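Local coordinates for protein orotidine 5'-phosphate decarboxylase (Sulfolobus solfataricus, PDB 4DBD) that probably catalyses the decarboxylation of orotidine 5'-monophosphate to UMP, the last step of de novo UMP biosynthesis, at residues A[18-21]-A[22-25]; A[96-99]-A[100-104]; A[193-196]-A[197-200]. All coordinates share one frame; numbering follows the deposited sequence.

Contact 1 of 3, residues A[18-21]-A[22-25]; sequences VLKE and MENE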
loop_
_atom_site.group_PDB
_atom_site.type_symbol
_atom_site.label_atom_id
_atom_site.label_comp_id
_atom_site.label_asym_id
_atom_site.label_seq_id
_atom_site.Cartn_x
_atom_site.Cartn_y
_atom_site.Cartn_z
ATOM N N VAL A 18 3.581 7.284 -27.465
ATOM C CA VAL A 18 2.248 6.697 -27.288
ATOM C C VAL A 18 1.378 7.528 -26.345
ATOM O O VAL A 18 0.223 7.843 -26.652
ATOM C CB VAL A 18 2.345 5.249 -26.740
ATOM C CG1 VAL A 18 0.973 4.733 -26.304
ATOM C CG2 VAL A 18 2.974 4.327 -27.771
ATOM N N LEU A 19 1.939 7.889 -25.196
ATOM C CA LEU A 19 1.185 8.652 -24.208
ATOM C C LEU A 19 0.739 10.008 -24.759
ATOM O O LEU A 19 -0.319 10.508 -24.402
ATOM C CB LEU A 19 1.995 8.810 -22.915
ATOM C CG LEU A 19 2.382 7.476 -22.264
ATOM C CD1 LEU A 19 3.339 7.667 -21.087
ATOM C CD2 LEU A 19 1.134 6.720 -21.824
ATOM N N LYS A 20 1.539 10.595 -25.646
ATOM C CA LYS A 20 1.194 11.903 -26.206
ATOM C C LYS A 20 -0.041 11.870 -27.106
ATOM O O LYS A 20 -0.791 12.847 -27.167
ATOM C CB LYS A 20 2.390 12.533 -26.929
ATOM C CG LYS A 20 3.489 13.008 -25.993
ATOM C CD LYS A 20 2.981 14.079 -25.033
ATOM C CE LYS A 20 2.604 15.362 -25.762
ATOM N NZ LYS A 20 2.153 16.441 -24.830
ATOM N N GLU A 21 -0.259 10.755 -27.800
ATOM C CA GLU A 21 -1.485 10.578 -28.576
ATOM C C GLU A 21 -2.668 10.321 -27.662
ATOM O O GLU A 21 -3.774 10.822 -27.892
ATOM C CB GLU A 21 -1.353 9.418 -29.565
ATOM C CG GLU A 21 -0.554 9.752 -30.818
ATOM C CD GLU A 21 -1.065 10.998 -31.532
ATOM O OE1 GLU A 21 -2.194 10.968 -32.070
ATOM O OE2 GLU A 21 -0.332 12.013 -31.550
ATOM N N MET A 22 -2.430 9.529 -26.622
ATOM C CA MET A 22 -3.484 9.196 -25.674
ATOM C C MET A 22 -3.908 10.414 -24.874
ATOM O O MET A 22 -5.056 10.510 -24.453
ATOM C CB MET A 22 -3.013 8.092 -24.729
ATOM C CG MET A 22 -2.611 6.806 -25.422
ATOM S SD MET A 22 -2.344 5.510 -24.193
ATOM C CE MET A 22 -2.575 4.040 -25.193
ATOM N N GLU A 23 -2.983 11.353 -24.681
ATOM C CA GLU A 23 -3.211 12.478 -23.780
ATOM C C GLU A 23 -4.580 13.148 -23.955
ATOM O O GLU A 23 -5.255 13.457 -22.964
ATOM C CB GLU A 23 -2.071 13.505 -23.892
ATOM C CG GLU A 23 -2.379 14.720 -24.763
ATOM C CD GLU A 23 -1.183 15.642 -24.918
ATOM O OE1 GLU A 23 -1.208 16.512 -25.818
ATOM O OE2 GLU A 23 -0.215 15.484 -24.141
ATOM N N ASN A 24 -4.992 13.368 -25.202
ATOM C CA ASN A 24 -6.259 14.043 -25.462
ATOM C C ASN A 24 -7.401 13.052 -25.661
ATOM O O ASN A 24 -8.502 13.425 -26.077
ATOM C CB ASN A 24 -6.138 14.973 -26.671
ATOM C CG ASN A 24 -5.859 14.225 -27.953
ATOM O OD1 ASN A 24 -5.299 13.130 -27.935
ATOM N ND2 ASN A 24 -6.248 14.811 -29.079
ATOM N N GLU A 25 -7.127 11.785 -25.364
ATOM C CA GLU A 25 -8.145 10.742 -25.422
ATOM C C GLU A 25 -8.154 9.908 -24.147
ATOM O O GLU A 25 -8.594 8.754 -24.143
ATOM C CB GLU A 25 -7.942 9.874 -26.649
ATOM C CG GLU A 25 -8.284 10.619 -27.911
ATOM C CD GLU A 25 -7.637 10.016 -29.127
ATOM O OE1 GLU A 25 -8.226 9.073 -29.696
ATOM O OE2 GLU A 25 -6.542 10.486 -29.508
#
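Lys20 and Glu23 meet in a salt bridge at the C-terminal end of helix 16-22, the helix that follows the first strand of this TIM barrel. Lys20 NZ lies 2.6 Å from Glu23 OE2. It approaches the syn side of that oxygen, 17° out of the carboxylate plane. The lysine chain bends at chi2 and chi3, which brings the ammonium to the glutamate three residues on. Glu23 OE2 also accepts from the backbone N of Asp52, and the carboxylate therefore ties the helix end to the loop before strand 55-62. Were Glu23 an alanine, the Lys20 ammonium would probably lose its charged mate, and the Asp52 N-H this acceptor. In a second salt bridge, Glu25 OE1 pairs with Arg201 NE of helix 196-210.

The backbone bonds are helical. Met22 N donates to Val18 O at 3.1 Å. The next bond, Glu23 N to Leu19 O, is weak because its angle at the hydrogen is only 126°.

Of the apolar side chains, Leu19 and Met22 are buried against the barrel: Leu19 packs on Leu8 and Met10 of strand 6-10, and Met22 on Leu8. Val18 and Met22 run side by side. With chi1 at 169°, Val18 CG1 stands anti to the backbone N and meets the methyl carbon Met22 CE at 3.8 Å.

Contact 2 of 3, residues A[96-99]-A[100-104]; sequences ELKR and YLDAN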
loop_
_atom_site.group_PDB
_atom_site.type_symbol
_atom_site.label_atom_id
_atom_site.label_comp_id
_atom_site.label_asym_id
_atom_site.label_seq_id
_atom_site.Cartn_x
_atom_site.Cartn_y
_atom_site.Cartn_z
ATOM N N GLU A 96 -4.352 13.058 8.821
ATOM C CA GLU A 96 -3.053 13.677 8.641
ATOM C C GLU A 96 -2.678 13.766 7.168
ATOM O O GLU A 96 -2.093 14.759 6.729
ATOM C CB GLU A 96 -1.988 12.909 9.419
ATOM C CG GLU A 96 -2.143 13.043 10.912
ATOM C CD GLU A 96 -1.132 12.241 11.692
ATOM O OE1 GLU A 96 -0.182 11.708 11.086
ATOM O OE2 GLU A 96 -1.284 12.153 12.933
ATOM N N LEU A 97 -3.012 12.731 6.403
ATOM C CA LEU A 97 -2.749 12.749 4.962
ATOM C C LEU A 97 -3.610 13.802 4.256
ATOM O O LEU A 97 -3.125 14.517 3.373
ATOM C CB LEU A 97 -2.979 11.364 4.350
ATOM C CG LEU A 97 -2.810 11.269 2.832
ATOM C CD1 LEU A 97 -1.383 11.594 2.409
ATOM C CD2 LEU A 97 -3.230 9.885 2.316
ATOM N N LYS A 98 -4.882 13.894 4.646
ATOM C CA LYS A 98 -5.791 14.882 4.059
ATOM C C LYS A 98 -5.295 16.315 4.299
ATOM O O LYS A 98 -5.245 17.122 3.361
ATOM C CB LYS A 98 -7.239 14.678 4.553
ATOM C CG LYS A 98 -8.284 15.599 3.916
ATOM C CD LYS A 98 -8.355 15.429 2.411
ATOM C CE LYS A 98 -9.674 15.947 1.838
ATOM N NZ LYS A 98 -10.060 17.299 2.343
ATOM N N ARG A 99 -4.915 16.624 5.540
ATOM C CA ARG A 99 -4.386 17.945 5.855
ATOM C C ARG A 99 -3.191 18.245 4.953
ATOM O O ARG A 99 -3.050 19.351 4.427
ATOM C CB ARG A 99 -3.951 18.041 7.332
ATOM C CG ARG A 99 -4.966 17.536 8.360
ATOM C CD ARG A 99 -6.030 18.570 8.734
ATOM N NE ARG A 99 -6.993 18.791 7.658
ATOM C CZ ARG A 99 -7.944 17.926 7.313
ATOM N NH1 ARG A 99 -8.056 16.762 7.947
ATOM N NH2 ARG A 99 -8.775 18.225 6.322
ATOM N N TYR A 100 -2.320 17.256 4.785
ATOM C CA TYR A 100 -1.130 17.435 3.971
ATOM C C TYR A 100 -1.456 17.694 2.504
ATOM O O TYR A 100 -0.901 18.605 1.878
ATOM C CB TYR A 100 -0.201 16.229 4.065
ATOM C CG TYR A 100 1.000 16.418 3.183
ATOM C CD1 TYR A 100 2.098 17.140 3.626
ATOM C CD2 TYR A 100 1.019 15.919 1.886
ATOM C CE1 TYR A 100 3.196 17.346 2.811
ATOM C CE2 TYR A 100 2.125 16.117 1.053
ATOM C CZ TYR A 100 3.207 16.835 1.529
ATOM O OH TYR A 100 4.306 17.045 0.727
ATOM N N LEU A 101 -2.347 16.882 1.948
ATOM C CA LEU A 101 -2.671 17.000 0.532
ATOM C C LEU A 101 -3.369 18.331 0.273
ATOM O O LEU A 101 -3.089 18.990 -0.735
ATOM C CB LEU A 101 -3.534 15.812 0.068
ATOM C CG LEU A 101 -2.839 14.446 0.096
ATOM C CD1 LEU A 101 -3.816 13.287 -0.230
ATOM C CD2 LEU A 101 -1.629 14.374 -0.809
ATOM N N ASP A 102 -4.252 18.733 1.192
ATOM C CA ASP A 102 -4.946 20.014 1.084
ATOM C C ASP A 102 -3.949 21.175 1.003
ATOM O O ASP A 102 -4.085 22.057 0.156
ATOM C CB ASP A 102 -5.883 20.239 2.279
ATOM C CG ASP A 102 -7.194 19.487 2.148
ATOM O OD1 ASP A 102 -7.484 18.982 1.044
ATOM O OD2 ASP A 102 -7.935 19.408 3.152
ATOM N N ALA A 103 -2.957 21.164 1.894
ATOM C CA ALA A 103 -1.941 22.225 1.954
ATOM C C ALA A 103 -1.070 22.260 0.712
ATOM O O ALA A 103 -0.513 23.303 0.369
ATOM C CB ALA A 103 -1.065 22.062 3.180
ATOM N N ASN A 104 -0.936 21.115 0.053
ATOM C CA ASN A 104 -0.101 20.992 -1.130
ATOM C C ASN A 104 -0.896 20.908 -2.450
ATOM O O ASN A 104 -0.342 20.537 -3.494
ATOM C CB ASN A 104 0.866 19.802 -0.979
ATOM C CG ASN A 104 1.945 20.049 0.082
ATOM O OD1 ASN A 104 3.059 20.484 -0.235
ATOM N ND2 ASN A 104 1.620 19.755 1.343
#
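Glu96 opens this turn of helix 90-103 by accepting a backbone bond from Tyr100 N at 3.2 Å. The helix is the crossover of the beta-alpha-beta unit that joins strand 81-85 to strand 107-113 in the TIM barrel. On helix 66-73, the Glu96 side chain meets Lys70, and Tyr100 packs on Lys70 and Val73.

Leu97 comes next, on the buried side. Its O accepts from Leu101 N at 2.9 Å, and its CG touches Leu101 CD1 at 3.8 Å. Both leucines lie on Leu108 of strand 107-113, while on strand 81-85 Leu97 meets Ala84 and Leu101 meets Phe82. This pair seats the helix on the barrel.

Lys98 starts the polar side. Its chain leaves anti to the backbone N (chi1 -176°) and bends at chi2 and chi4, which carries the ammonium to Asp102. NZ is 3.1 Å from Asp102 OD2, on the syn lone pair. A second, weak bond runs from NZ to OD1.

Arg99 runs alongside Asp102. In a longer salt bridge, Arg99 NH2 stands 3.5 Å from Asp102 OD2, with the guanidinium and carboxylate planes 62° apart. The two groups meet obliquely.

Past Ala103 the helix ends. Asn104 ND2 turns back to Tyr100 O at 2.8 Å, in a nearly straight bond (174°). The same nitrogen lies over one face of the Tyr100 ring, toward its rim.

Asp102 OD2 is thus the oxygen met by both cations of a salt-bridge network. Its charge is likely to offset part of theirs. The weak NZ to OD1 bond and the long arginine pair make the network looser than its shortest lysine bond suggests.

Contact 3 of 3, residues A[193-196]-A[197-200]; sequences AGNP and LTAL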
loop_
_atom_site.group_PDB
_atom_site.type_symbol
_atom_site.label_atom_id
_atom_site.label_comp_id
_atom_site.label_asym_id
_atom_site.label_seq_id
_atom_site.Cartn_x
_atom_site.Cartn_y
_atom_site.Cartn_z
ATOM N N ALA A 193 -2.252 -4.604 -25.308
ATOM C CA ALA A 193 -2.822 -4.779 -26.645
ATOM C C ALA A 193 -1.722 -4.665 -27.700
ATOM O O ALA A 193 -0.672 -4.061 -27.452
ATOM C CB ALA A 193 -3.927 -3.766 -26.899
ATOM N N GLY A 194 -1.953 -5.259 -28.870
ATOM C CA GLY A 194 -1.014 -5.136 -29.972
ATOM C C GLY A 194 -0.732 -3.671 -30.226
ATOM O O GLY A 194 0.422 -3.226 -30.195
ATOM N N ASN A 195 -1.796 -2.911 -30.458
ATOM C CA ASN A 195 -1.660 -1.465 -30.579
ATOM C C ASN A 195 -2.447 -0.768 -29.480
ATOM O O ASN A 195 -3.668 -0.646 -29.574
ATOM C CB ASN A 195 -2.112 -0.983 -31.964
ATOM C CG ASN A 195 -1.626 0.419 -32.278
ATOM O OD1 ASN A 195 -1.701 1.317 -31.438
ATOM N ND2 ASN A 195 -1.104 0.609 -33.483
ATOM N N PRO A 196 -1.746 -0.320 -28.424
ATOM C CA PRO A 196 -2.415 0.326 -27.290
ATOM C C PRO A 196 -3.251 1.536 -27.685
ATOM O O PRO A 196 -4.310 1.747 -27.091
ATOM C CB PRO A 196 -1.243 0.781 -26.411
ATOM C CG PRO A 196 -0.157 -0.182 -26.712
ATOM C CD PRO A 196 -0.298 -0.487 -28.188
ATOM N N LEU A 197 -2.788 2.338 -28.645
ATOM C CA LEU A 197 -3.593 3.483 -29.066
ATOM C C LEU A 197 -4.879 3.021 -29.752
ATOM O O LEU A 197 -5.952 3.576 -29.525
ATOM C CB LEU A 197 -2.800 4.414 -29.990
ATOM C CG LEU A 197 -3.560 5.634 -30.525
ATOM C CD1 LEU A 197 -4.333 6.390 -29.432
ATOM C CD2 LEU A 197 -2.590 6.575 -31.256
ATOM N N THR A 198 -4.763 2.019 -30.613
ATOM C CA THR A 198 -5.941 1.497 -31.303
ATOM C C THR A 198 -6.963 0.943 -30.316
ATOM O O THR A 198 -8.159 1.201 -30.442
ATOM C CB THR A 198 -5.568 0.414 -32.327
ATOM O OG1 THR A 198 -4.624 0.952 -33.261
ATOM C CG2 THR A 198 -6.804 -0.052 -33.083
ATOM N N ALA A 199 -6.491 0.186 -29.333
ATOM C CA ALA A 199 -7.391 -0.358 -28.317
ATOM C C ALA A 199 -8.051 0.749 -27.495
ATOM O O ALA A 199 -9.257 0.718 -27.257
ATOM C CB ALA A 199 -6.664 -1.343 -27.427
ATOM N N LEU A 200 -7.278 1.747 -27.073
ATOM C CA LEU A 200 -7.895 2.878 -26.398
ATOM C C LEU A 200 -8.977 3.527 -27.266
ATOM O O LEU A 200 -10.052 3.846 -26.781
ATOM C CB LEU A 200 -6.848 3.912 -25.947
ATOM C CG LEU A 200 -7.405 5.247 -25.425
ATOM C CD1 LEU A 200 -8.316 5.080 -24.199
ATOM C CD2 LEU A 200 -6.257 6.217 -25.117
#
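Asn195 caps the start of helix 196-210 by accepting from the backbone N-H groups of Leu197 and Thr198. This is an N-cap on the last helix of the TIM barrel. The Thr198 N to Asn195 OD1 bond is 3.2 Å long and fairly straight, at 163°. The donor stands above the carbonyl plane, 56° out of it. The bond from Leu197 N to the same oxygen is weak. With chi1 at -164°, Asn195 CG lies anti to its own N and OD1 reaches the first turn.

The close-packed part consists of backbone bonds and a pair of alanines. Ala199 N bonds to Asn195 O at 3.0 Å, and Leu200 N bonds to Pro196 O. The methyl carbons Ala193 CB and Ala199 CB touch at 3.7 Å, where the loop lies against the helix. A separate face of the turn meets helix 16-22.

Asn195 and Thr198 make up the solvent side. Their exposed side chains cross at about a right angle. Thr198 OG1 lies 3.2 Å from Asn195 CG, and its angle to Asn195 OD1 is too poor for a hydrogen bond.

One side-chain oxygen and two backbone carbonyls thus take up the first N-H groups of the helix. Pro196, which has no N-H, adds none to be satisfied.

Overall arrangement
The three contacts follow one another along the chain, all on the outer helical layer of one eight-stranded TIM barrel. Contacts 1 and 3 are neighbours, with centres about 11 Å apart. Helix 16-22 follows the first strand and helix 196-210 follows the last, so their packing lies where the barrel closes. Glu21 CB meets Leu197 CD2 at 3.5 Å there, and Met22 CG meets Leu200 CD2 at 3.7 Å. Contact 2 stands apart, on helix 90-103 between the fourth and fifth strands. Its centre is about 30 Å from that of contact 1 and about 37 Å from that of contact 3, which lies on the opposite side of the chain's centre.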